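Side-chain contacts in p800 reaction center core protein (Heliobacterium modesticaldum, PDB 5V8K), which forms the homodimeric core of the heliobacterial photosynthetic reaction center, holding bacteriochlorophylls and an iron-sulfur cluster for light-driven electron transfer: residues H86-A89 and A90-W94; Q242-G245 and P246-M250; G266-V269 and M270-F274. All coordinates share one frame; numbering follows the deposited sequence.

Interaction 1: residues H86-A89 and A90-W94; sequences HLLA and AIILW. With GBF (Bacteriochlorophyll g), chain J.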
loop_
_atom_site.group_PDB
_atom_site.type_symbol
_atom_site.label_atom_id
_atom_site.label_comp_id
_atom_site.label_asym_id
_atom_site.label_seq_id
_atom_site.Cartn_x
_atom_site.Cartn_y
_atom_site.Cartn_z
ATOM N N HIS A 86 -35.728 9.322 -22.144
ATOM C CA HIS A 86 -34.380 8.852 -22.446
ATOM C C HIS A 86 -34.306 7.341 -22.477
ATOM O O HIS A 86 -33.474 6.783 -23.207
ATOM C CB HIS A 86 -33.371 9.404 -21.443
ATOM C CG HIS A 86 -33.048 10.824 -21.703
ATOM N ND1 HIS A 86 -33.860 11.861 -21.292
ATOM C CD2 HIS A 86 -32.059 11.379 -22.426
ATOM C CE1 HIS A 86 -33.341 12.999 -21.705
ATOM N NE2 HIS A 86 -32.252 12.734 -22.393
ATOM N N LEU A 87 -35.137 6.673 -21.676
ATOM C CA LEU A 87 -35.224 5.223 -21.741
ATOM C C LEU A 87 -35.785 4.784 -23.086
ATOM O O LEU A 87 -35.260 3.860 -23.716
ATOM C CB LEU A 87 -36.092 4.686 -20.608
ATOM C CG LEU A 87 -36.238 3.165 -20.597
ATOM C CD1 LEU A 87 -34.916 2.466 -20.368
ATOM C CD2 LEU A 87 -37.189 2.768 -19.521
ATOM N N LEU A 88 -36.874 5.425 -23.526
ATOM C CA LEU A 88 -37.409 5.169 -24.854
ATOM C C LEU A 88 -36.317 5.290 -25.906
ATOM O O LEU A 88 -36.147 4.401 -26.748
ATOM C CB LEU A 88 -38.556 6.147 -25.163
ATOM C CG LEU A 88 -39.211 5.933 -26.536
ATOM C CD1 LEU A 88 -39.760 4.534 -26.633
ATOM C CD2 LEU A 88 -40.335 6.936 -26.828
ATOM N N ALA A 89 -35.562 6.398 -25.862
ATOM C CA ALA A 89 -34.456 6.607 -26.798
ATOM C C ALA A 89 -33.426 5.486 -26.701
ATOM O O ALA A 89 -32.956 4.975 -27.721
ATOM C CB ALA A 89 -33.803 7.961 -26.521
ATOM N N ALA A 90 -33.094 5.065 -25.483
ATOM C CA ALA A 90 -32.125 3.986 -25.318
ATOM C C ALA A 90 -32.613 2.695 -25.969
ATOM O O ALA A 90 -31.841 1.995 -26.641
ATOM C CB ALA A 90 -31.836 3.750 -23.837
ATOM N N ILE A 91 -33.887 2.357 -25.772
ATOM C CA ILE A 91 -34.408 1.107 -26.314
ATOM C C ILE A 91 -34.436 1.159 -27.835
ATOM O O ILE A 91 -34.157 0.159 -28.503
ATOM C CB ILE A 91 -35.797 0.808 -25.720
ATOM C CG1 ILE A 91 -35.663 0.462 -24.241
ATOM C CG2 ILE A 91 -36.485 -0.354 -26.458
ATOM C CD1 ILE A 91 -37.005 0.520 -23.524
ATOM N N ILE A 92 -34.779 2.320 -28.404
ATOM C CA ILE A 92 -34.806 2.474 -29.856
ATOM C C ILE A 92 -33.395 2.355 -30.426
ATOM O O ILE A 92 -33.187 1.731 -31.470
ATOM C CB ILE A 92 -35.449 3.817 -30.240
ATOM C CG1 ILE A 92 -36.923 3.845 -29.825
ATOM C CG2 ILE A 92 -35.332 4.062 -31.739
ATOM C CD1 ILE A 92 -37.624 5.181 -30.093
ATOM N N LEU A 93 -32.409 2.974 -29.754
ATOM C CA LEU A 93 -31.021 2.928 -30.211
ATOM C C LEU A 93 -30.441 1.530 -30.075
ATOM O O LEU A 93 -29.758 1.045 -30.987
ATOM C CB LEU A 93 -30.176 3.917 -29.413
ATOM C CG LEU A 93 -30.512 5.377 -29.674
ATOM C CD1 LEU A 93 -30.014 6.230 -28.539
ATOM C CD2 LEU A 93 -29.884 5.792 -30.975
ATOM N N TRP A 94 -30.663 0.879 -28.929
ATOM C CA TRP A 94 -30.179 -0.493 -28.785
ATOM C C TRP A 94 -30.900 -1.437 -29.744
ATOM O O TRP A 94 -30.321 -2.434 -30.195
ATOM C CB TRP A 94 -30.377 -0.992 -27.360
ATOM C CG TRP A 94 -29.437 -0.487 -26.316
ATOM C CD1 TRP A 94 -28.119 -0.124 -26.465
ATOM C CD2 TRP A 94 -29.748 -0.311 -24.940
ATOM N NE1 TRP A 94 -27.595 0.255 -25.259
ATOM C CE2 TRP A 94 -28.578 0.161 -24.303
ATOM C CE3 TRP A 94 -30.902 -0.516 -24.175
ATOM C CZ2 TRP A 94 -28.544 0.444 -22.937
ATOM C CZ3 TRP A 94 -30.861 -0.239 -22.821
ATOM C CH2 TRP A 94 -29.703 0.229 -22.217
HETATM MG MG GBF J . -31.023 14.474 -23.604
HETATM C CHA GBF J . -29.725 15.873 -20.662
HETATM C CHB GBF J . -33.327 16.874 -23.677
HETATM C CHC GBF J . -31.832 13.227 -26.696
HETATM C CHD GBF J . -28.124 12.347 -23.629
HETATM N NA GBF J . -31.542 15.914 -22.359
HETATM C C1A GBF J . -31.007 16.409 -21.236
HETATM C C2A GBF J . -31.517 17.732 -20.736
HETATM C C3A GBF J . -32.850 17.758 -21.468
HETATM C C4A GBF J . -32.547 16.787 -22.580
HETATM C CMA GBF J . -34.048 17.268 -20.627
HETATM C CAA GBF J . -30.707 19.010 -20.987
HETATM C CBA GBF J . -30.299 19.181 -22.436
HETATM C CGA GBF J . -29.146 18.303 -22.828
HETATM O O1A GBF J . -28.111 18.262 -22.177
HETATM O O2A GBF J . -29.100 17.912 -24.209
HETATM N NB GBF J . -32.352 15.053 -25.036
HETATM C C1B GBF J . -33.277 16.017 -24.880
HETATM C C2B GBF J . -34.012 16.135 -26.046
HETATM C C3B GBF J . -33.601 15.110 -26.882
HETATM C C4B GBF J . -32.593 14.398 -26.177
HETATM C CMB GBF J . -35.068 17.171 -26.342
HETATM C CAB GBF J . -34.208 14.955 -28.225
HETATM C CBB GBF J . -34.062 13.996 -29.098
HETATM N NC GBF J . -30.149 13.121 -24.871
HETATM C C1C GBF J . -30.637 12.688 -26.030
HETATM C C2C GBF J . -30.073 11.591 -26.858
HETATM C C3C GBF J . -29.003 11.454 -25.859
HETATM C C4C GBF J . -29.067 12.320 -24.766
HETATM C CMC GBF J . -31.047 10.413 -26.901
HETATM C CAC GBF J . -27.911 10.445 -25.971
HETATM C CBC GBF J . -27.777 9.489 -27.143
HETATM N ND GBF J . -29.349 14.116 -22.539
HETATM C C1D GBF J . -28.284 13.321 -22.535
HETATM C C2D GBF J . -27.173 13.397 -21.366
HETATM C C3D GBF J . -27.905 14.424 -20.769
HETATM C C4D GBF J . -29.113 14.842 -21.388
HETATM C CMD GBF J . -25.888 12.704 -21.055
HETATM C CAD GBF J . -27.763 15.247 -19.542
HETATM O OBD GBF J . -26.877 15.345 -18.643
HETATM C CBD GBF J . -28.985 16.122 -19.398
HETATM C CGD GBF J . -29.727 15.852 -18.133
HETATM O O1D GBF J . -30.075 14.761 -17.712
HETATM O O2D GBF J . -30.067 16.953 -17.310
HETATM C CED GBF J . -30.643 16.511 -16.086
HETATM C C1 GBF J . -28.253 16.850 -24.599
HETATM C C2 GBF J . -28.807 16.159 -25.830
HETATM C C3 GBF J . -28.778 16.743 -27.026
HETATM C C4 GBF J . -28.186 18.104 -27.127
HETATM C C5 GBF J . -29.359 16.043 -28.239
HETATM C C6 GBF J . -30.422 16.904 -28.920
HETATM C C7 GBF J . -31.066 16.146 -30.070
HETATM C C8 GBF J . -31.332 16.716 -31.262
HETATM C C9 GBF J . -31.968 15.913 -32.377
HETATM C C10 GBF J . -30.993 18.148 -31.545
#
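His-86 gives its carbonyl oxygen to the amide of Ala-90: His-86 O and Ala-90 N lie 2.9 Å apart. Its imidazole leaves the helix to bind bacteriochlorophyll g, with NE2 2.5 Å from the magnesium (MG) as axial ligand. The other ring nitrogen, ND1, is hydrogen-bonded to Val-82 O one turn earlier, which helps fix how the ring is turned, with NE2 toward the metal. Leu-87 follows, its O receiving Ile-91 N at 2.9 Å, while the branch carbon CG meets Ile-91 CD1 at 4.0 Å as the two side chains cross at a slant. These are i to i+4 links of helix 77-97, a predicted membrane-spanning helix that is met by several bacteriochlorophylls, probably antenna pigments, and packs against helix 18-39. At Leu-88 the pattern repeats. With chi1 at -179°, CG swings away from the amide to the carbonyl side, the side on which Ile-92 CD1 approaches. Ala-89 accepts from Leu-93 N (O to N 2.9 Å), and its methyl CB sits 3.7 Å from the macrocycle methyl CMC of the bacteriochlorophyll that His-86 ligates.

Interaction 2: residues Q242-G245 and P246-M250; sequences QYAG and PELKM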
loop_
_atom_site.group_PDB
_atom_site.type_symbol
_atom_site.label_atom_id
_atom_site.label_comp_id
_atom_site.label_asym_id
_atom_site.label_seq_id
_atom_site.Cartn_x
_atom_site.Cartn_y
_atom_site.Cartn_z
ATOM N N GLN A 242 -34.363 24.901 -2.550
ATOM C CA GLN A 242 -35.573 24.289 -1.991
ATOM C C GLN A 242 -35.703 22.821 -2.353
ATOM O O GLN A 242 -36.435 22.095 -1.676
ATOM C CB GLN A 242 -36.841 25.024 -2.495
ATOM C CG GLN A 242 -36.955 25.040 -4.066
ATOM C CD GLN A 242 -38.127 25.853 -4.629
ATOM O OE1 GLN A 242 -37.916 26.817 -5.372
ATOM N NE2 GLN A 242 -39.350 25.445 -4.324
ATOM N N TYR A 243 -35.095 22.401 -3.457
ATOM C CA TYR A 243 -35.118 21.013 -3.881
ATOM C C TYR A 243 -34.131 20.129 -3.130
ATOM O O TYR A 243 -34.236 18.906 -3.212
ATOM C CB TYR A 243 -34.822 20.931 -5.381
ATOM C CG TYR A 243 -35.703 21.829 -6.218
ATOM C CD1 TYR A 243 -37.037 21.511 -6.444
ATOM C CD2 TYR A 243 -35.204 22.986 -6.784
ATOM C CE1 TYR A 243 -37.853 22.342 -7.185
ATOM C CE2 TYR A 243 -36.007 23.806 -7.534
ATOM C CZ TYR A 243 -37.323 23.474 -7.729
ATOM O OH TYR A 243 -38.127 24.281 -8.473
ATOM N N ALA A 244 -33.151 20.698 -2.435
ATOM C CA ALA A 244 -32.090 19.890 -1.834
ATOM C C ALA A 244 -32.608 19.183 -0.593
ATOM O O ALA A 244 -33.240 19.794 0.261
ATOM C CB ALA A 244 -30.875 20.754 -1.473
ATOM N N GLY A 245 -32.305 17.905 -0.469
ATOM C CA GLY A 245 -32.659 17.185 0.726
ATOM C C GLY A 245 -31.921 17.732 1.924
ATOM O O GLY A 245 -30.890 18.413 1.803
ATOM N N PRO A 246 -32.433 17.436 3.114
ATOM C CA PRO A 246 -31.845 18.059 4.302
ATOM C C PRO A 246 -30.357 17.754 4.482
ATOM O O PRO A 246 -29.605 18.674 4.820
ATOM C CB PRO A 246 -32.682 17.510 5.446
ATOM C CG PRO A 246 -33.876 16.904 4.810
ATOM C CD PRO A 246 -33.537 16.525 3.440
ATOM N N GLU A 247 -29.897 16.519 4.259
ATOM C CA GLU A 247 -28.487 16.220 4.530
ATOM C C GLU A 247 -27.556 16.836 3.492
ATOM O O GLU A 247 -26.455 17.284 3.833
ATOM C CB GLU A 247 -28.235 14.712 4.622
ATOM C CG GLU A 247 -26.766 14.405 5.028
ATOM C CD GLU A 247 -26.532 12.993 5.535
ATOM O OE1 GLU A 247 -25.480 12.763 6.164
ATOM O OE2 GLU A 247 -27.399 12.111 5.309
ATOM N N LEU A 248 -27.950 16.823 2.221
ATOM C CA LEU A 248 -27.150 17.489 1.204
ATOM C C LEU A 248 -26.974 18.955 1.564
ATOM O O LEU A 248 -25.871 19.494 1.510
ATOM C CB LEU A 248 -27.803 17.351 -0.170
ATOM C CG LEU A 248 -27.192 18.166 -1.295
ATOM C CD1 LEU A 248 -25.731 17.811 -1.573
ATOM C CD2 LEU A 248 -27.960 17.916 -2.489
ATOM N N LYS A 249 -28.051 19.593 1.999
ATOM C CA LYS A 249 -28.002 20.989 2.397
ATOM C C LYS A 249 -27.063 21.203 3.578
ATOM O O LYS A 249 -26.261 22.133 3.566
ATOM C CB LYS A 249 -29.411 21.478 2.751
ATOM C CG LYS A 249 -29.598 22.943 2.593
ATOM C CD LYS A 249 -31.049 23.343 2.862
ATOM C CE LYS A 249 -31.310 24.813 2.488
ATOM N NZ LYS A 249 -30.112 25.718 2.710
ATOM N N MET A 250 -27.146 20.353 4.601
ATOM C CA MET A 250 -26.271 20.508 5.751
ATOM C C MET A 250 -24.794 20.390 5.332
ATOM O O MET A 250 -23.950 21.168 5.789
ATOM C CB MET A 250 -26.642 19.473 6.822
ATOM C CG MET A 250 -27.862 19.866 7.638
ATOM S SD MET A 250 -28.345 18.694 8.956
ATOM C CE MET A 250 -29.352 17.471 8.077
#
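Lys-249 and Gly-245 are joined by the one hydrogen bond between the loop and the helix start, a backbone bond with Lys-249 N 3.1 Å from Gly-245 O. It is nearly straight, with an N-H...O angle of 166°. Gly-245 holds the N-cap position, so this i to i+4 bond is the first of helix 246-254; the next, from Met-250 N to Pro-246 O at 3.0 Å, continues it. Pro-246 occupies the first helical position, where its lack of an amide hydrogen costs nothing.

The apolar part is small. The methyl CB of Ala-244 points at the incoming turn and meets Leu-248 CD2 at 4.2 Å. With CG anti to the backbone N (chi1 171°), Leu-248 brings CD2 to that methyl, and the same side chain packs on Tyr-238 and Ala-239 of the preceding helix 234-240.

The charged ends of Glu-247 and Lys-249 find their partners outside the loop. Glu-247 OE1 accepts a hydrogen bond from Tyr-517 N, and Lys-249 NZ bonds to Gln-253 OE1 one turn on, while Lys-249 CB stays 3.5 Å from Gly-245 O. Because the N-cap residue has no side chain, it offers no side-chain acceptor to the first-turn amides; the carboxylate of Glu-247, in that first turn, probably interacts favourably with the helix dipole.

Interaction 3: residues G266-V269 and M270-F274; sequences GHLV and MGIMF. With GBF (Bacteriochlorophyll g), chain B.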
loop_
_atom_site.group_PDB
_atom_site.type_symbol
_atom_site.label_atom_id
_atom_site.label_comp_id
_atom_site.label_asym_id
_atom_site.label_seq_id
_atom_site.Cartn_x
_atom_site.Cartn_y
_atom_site.Cartn_z
ATOM N N GLY A 266 -14.290 13.941 -11.296
ATOM C CA GLY A 266 -14.639 13.093 -12.421
ATOM C C GLY A 266 -13.955 13.490 -13.712
ATOM O O GLY A 266 -13.464 12.632 -14.446
ATOM N N HIS A 267 -13.890 14.789 -14.000
ATOM C CA HIS A 267 -13.310 15.230 -15.269
ATOM C C HIS A 267 -11.780 15.217 -15.247
ATOM O O HIS A 267 -11.158 15.002 -16.288
ATOM C CB HIS A 267 -13.827 16.613 -15.634
ATOM C CG HIS A 267 -15.252 16.594 -16.087
ATOM N ND1 HIS A 267 -16.307 16.509 -15.207
ATOM C CD2 HIS A 267 -15.795 16.559 -17.328
ATOM C CE1 HIS A 267 -17.443 16.461 -15.887
ATOM N NE2 HIS A 267 -17.155 16.468 -17.172
ATOM N N LEU A 268 -11.174 15.431 -14.082
ATOM C CA LEU A 268 -9.734 15.270 -13.938
ATOM C C LEU A 268 -9.309 13.834 -14.206
ATOM O O LEU A 268 -8.354 13.578 -14.951
ATOM C CB LEU A 268 -9.330 15.695 -12.525
ATOM C CG LEU A 268 -7.932 15.378 -12.103
ATOM C CD1 LEU A 268 -6.981 16.029 -13.087
ATOM C CD2 LEU A 268 -7.725 15.841 -10.669
ATOM N N VAL A 269 -10.016 12.933 -13.574
ATOM C CA VAL A 269 -9.674 11.531 -13.675
ATOM C C VAL A 269 -9.898 11.009 -15.133
ATOM O O VAL A 269 -9.062 10.377 -15.740
ATOM C CB VAL A 269 -10.420 10.591 -12.686
ATOM C CG1 VAL A 269 -10.133 9.139 -12.981
ATOM C CG2 VAL A 269 -10.160 10.953 -11.233
ATOM N N MET A 270 -11.038 11.350 -15.708
ATOM C CA MET A 270 -11.369 10.871 -17.055
ATOM C C MET A 270 -10.406 11.501 -18.073
ATOM O O MET A 270 -10.072 10.927 -19.071
ATOM C CB MET A 270 -12.837 11.139 -17.511
ATOM C CG MET A 270 -13.900 10.385 -16.758
ATOM S SD MET A 270 -13.885 8.669 -17.221
ATOM C CE MET A 270 -15.591 8.244 -17.120
ATOM N N GLY A 271 -10.069 12.748 -17.853
ATOM C CA GLY A 271 -9.130 13.413 -18.746
ATOM C C GLY A 271 -7.762 12.748 -18.732
ATOM O O GLY A 271 -7.169 12.505 -19.782
ATOM N N ILE A 272 -7.270 12.394 -17.551
ATOM C CA ILE A 272 -5.987 11.702 -17.459
ATOM C C ILE A 272 -6.073 10.375 -18.198
ATOM O O ILE A 272 -5.137 9.956 -18.895
ATOM C CB ILE A 272 -5.593 11.479 -15.992
ATOM C CG1 ILE A 272 -5.270 12.814 -15.292
ATOM C CG2 ILE A 272 -4.430 10.505 -15.873
ATOM C CD1 ILE A 272 -4.126 13.578 -15.838
ATOM N N MET A 273 -7.201 9.708 -18.012
ATOM C CA MET A 273 -7.417 8.384 -18.622
ATOM C C MET A 273 -7.421 8.489 -20.186
ATOM O O MET A 273 -6.879 7.657 -20.886
ATOM C CB MET A 273 -8.680 7.612 -18.106
ATOM C CG MET A 273 -8.635 7.092 -16.684
ATOM S SD MET A 273 -10.253 6.794 -15.995
ATOM C CE MET A 273 -10.847 5.416 -16.927
ATOM N N PHE A 274 -8.053 9.506 -20.731
ATOM C CA PHE A 274 -8.073 9.667 -22.188
ATOM C C PHE A 274 -6.716 10.132 -22.719
ATOM O O PHE A 274 -6.345 9.785 -23.840
ATOM C CB PHE A 274 -9.166 10.645 -22.619
ATOM C CG PHE A 274 -10.523 10.010 -22.787
ATOM C CD1 PHE A 274 -10.830 9.345 -23.954
ATOM C CD2 PHE A 274 -11.480 10.073 -21.779
ATOM C CE1 PHE A 274 -12.068 8.743 -24.118
ATOM C CE2 PHE A 274 -12.705 9.467 -21.944
ATOM C CZ PHE A 274 -13.001 8.808 -23.119
HETATM MG MG GBF B . -16.323 5.785 -13.798
HETATM C CHA GBF B . -17.933 8.920 -13.907
HETATM C CHB GBF B . -15.192 6.562 -10.787
HETATM C CHC GBF B . -15.709 2.366 -13.441
HETATM C CHD GBF B . -18.028 5.038 -16.897
HETATM N NA GBF B . -16.313 7.452 -12.713
HETATM C C1A GBF B . -16.937 8.643 -12.813
HETATM C C2A GBF B . -16.628 9.723 -11.796
HETATM C C3A GBF B . -15.737 8.914 -10.841
HETATM C C4A GBF B . -15.753 7.557 -11.498
HETATM C CMA GBF B . -14.295 9.449 -10.739
HETATM C CAA GBF B . -17.811 10.433 -11.099
HETATM C CBA GBF B . -18.800 9.525 -10.332
HETATM C CGA GBF B . -19.635 8.664 -11.262
HETATM O O1A GBF B . -20.391 9.134 -12.102
HETATM O O2A GBF B . -19.384 7.241 -11.339
HETATM N NB GBF B . -15.593 4.624 -12.291
HETATM C C1B GBF B . -15.110 5.106 -11.139
HETATM C C2B GBF B . -14.667 4.034 -10.373
HETATM C C3B GBF B . -14.823 2.874 -11.136
HETATM C C4B GBF B . -15.364 3.303 -12.347
HETATM C CMB GBF B . -14.115 4.175 -8.980
HETATM C CAB GBF B . -14.491 1.459 -10.777
HETATM C CBB GBF B . -14.122 0.970 -9.610
HETATM N NC GBF B . -16.775 4.122 -14.914
HETATM C C1C GBF B . -16.427 2.848 -14.649
HETATM C C2C GBF B . -16.745 1.670 -15.503
HETATM C C3C GBF B . -17.411 2.600 -16.444
HETATM C C4C GBF B . -17.400 3.955 -16.105
HETATM C CMC GBF B . -15.477 0.993 -16.006
HETATM C CAC GBF B . -18.058 2.140 -17.706
HETATM C CBC GBF B . -18.072 0.685 -18.101
HETATM N ND GBF B . -17.531 6.653 -15.146
HETATM C C1D GBF B . -18.198 6.353 -16.259
HETATM C C2D GBF B . -19.276 7.352 -16.895
HETATM C C3D GBF B . -19.009 8.251 -15.863
HETATM C C4D GBF B . -18.074 7.898 -14.863
HETATM C CMD GBF B . -20.178 7.325 -18.091
HETATM C CAD GBF B . -19.452 9.617 -15.546
HETATM O OBD GBF B . -20.370 10.369 -16.023
HETATM C CBD GBF B . -18.682 10.129 -14.361
HETATM C CGD GBF B . -17.784 11.309 -14.694
HETATM O O1D GBF B . -17.518 12.128 -13.846
HETATM O O2D GBF B . -17.194 11.520 -16.010
HETATM C CED GBF B . -16.551 12.768 -16.280
HETATM C C1 GBF B . -20.131 6.414 -12.240
HETATM C C2 GBF B . -19.618 5.010 -12.032
HETATM C C3 GBF B . -19.879 3.997 -12.884
HETATM C C4 GBF B . -20.722 4.227 -14.126
HETATM C C5 GBF B . -19.324 2.605 -12.611
HETATM C C6 GBF B . -18.687 2.410 -11.214
HETATM C C7 GBF B . -18.362 0.933 -11.045
HETATM C C8 GBF B . -18.899 0.133 -10.096
HETATM C C9 GBF B . -19.883 0.649 -9.083
HETATM C C10 GBF B . -18.534 -1.335 -10.065
HETATM C C11 GBF B . -17.165 -1.566 -9.478
HETATM C C12 GBF B . -16.844 -3.045 -9.508
HETATM C C13 GBF B . -15.633 -3.488 -9.113
HETATM C C14 GBF B . -15.295 -4.951 -9.134
HETATM C C15 GBF B . -14.569 -2.529 -8.642
HETATM O O HOH W 1 -14.140 6.204 -14.998
#
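A pigment-carrying stretch of helix 258-291, predicted to span the membrane and near the centre of the chain, joins Gly-266 to Met-270 and Val-269 to Met-273, with bacteriochlorophyll g on its flank. Four i to i+4 backbone bonds build it, among them Met-270 N to Gly-266 O at 3.0 Å and Gly-271 N to His-267 O at 3.0 Å.

Met-270 reaches over the pigment. Bends at chi2 (-73°) and chi3 lay its terminal methyl over the macrocycle, CE standing 3.2 Å from the pyrrole nitrogen ND. It comes from the same face as the water that binds the magnesium at 2.5 Å, so the methyl and the axial ligand share that face. Gly-266 lets the pigment in close: its CA is 3.4 Å from the ester carbonyl oxygen O1D, where a CB would clash.

The ester methyl CED of the same pigment lies over the centre of the His-267 ring, 3.7 Å above its plane. That ring ligates the magnesium of a second bacteriochlorophyll g through NE2, and ND1 is hydrogen-bonded to Ala-263 O, which helps set its rotation. With an alanine at His-267, the second magnesium would probably be left without its protein ligand and the ester methyl without the ring beneath it.

Val-269 and Met-273 run side by side, CG1 to SD 3.8 Å, both against helix 575-599; Met-273 also lines the pocket of bacteriochlorophyll g'. Two of the pigments met by this stretch are held by different chemistry: imidazole nitrogen binds one magnesium directly, whereas the other takes water as axial ligand and meets the protein here through the Met-270 methyl, the close approach of Gly-266 CA and its own ester methyl on the His-267 ring.

Overall arrangement
Interactions 1 and 3 are each a single run of a predicted membrane helix, 77-97 and 258-291, and both present a histidine to a bacteriochlorophyll magnesium, with ND1 bound to a carbonyl one turn back. They differ in depth: interaction 3 is wholly buried, about 1 Å from the chain centre, whereas the centre of interaction 1 lies about 27 Å from it and includes exposed Leu-88 and Ile-91. Interaction 2 is likewise peripheral, yet it is a helix start with no pigment contact, held by one backbone bond and a small apolar touch. Its helix 246-254 precedes 258-291 in the chain, but interactions 2 and 3 remain about 16 Å apart at their nearest atoms.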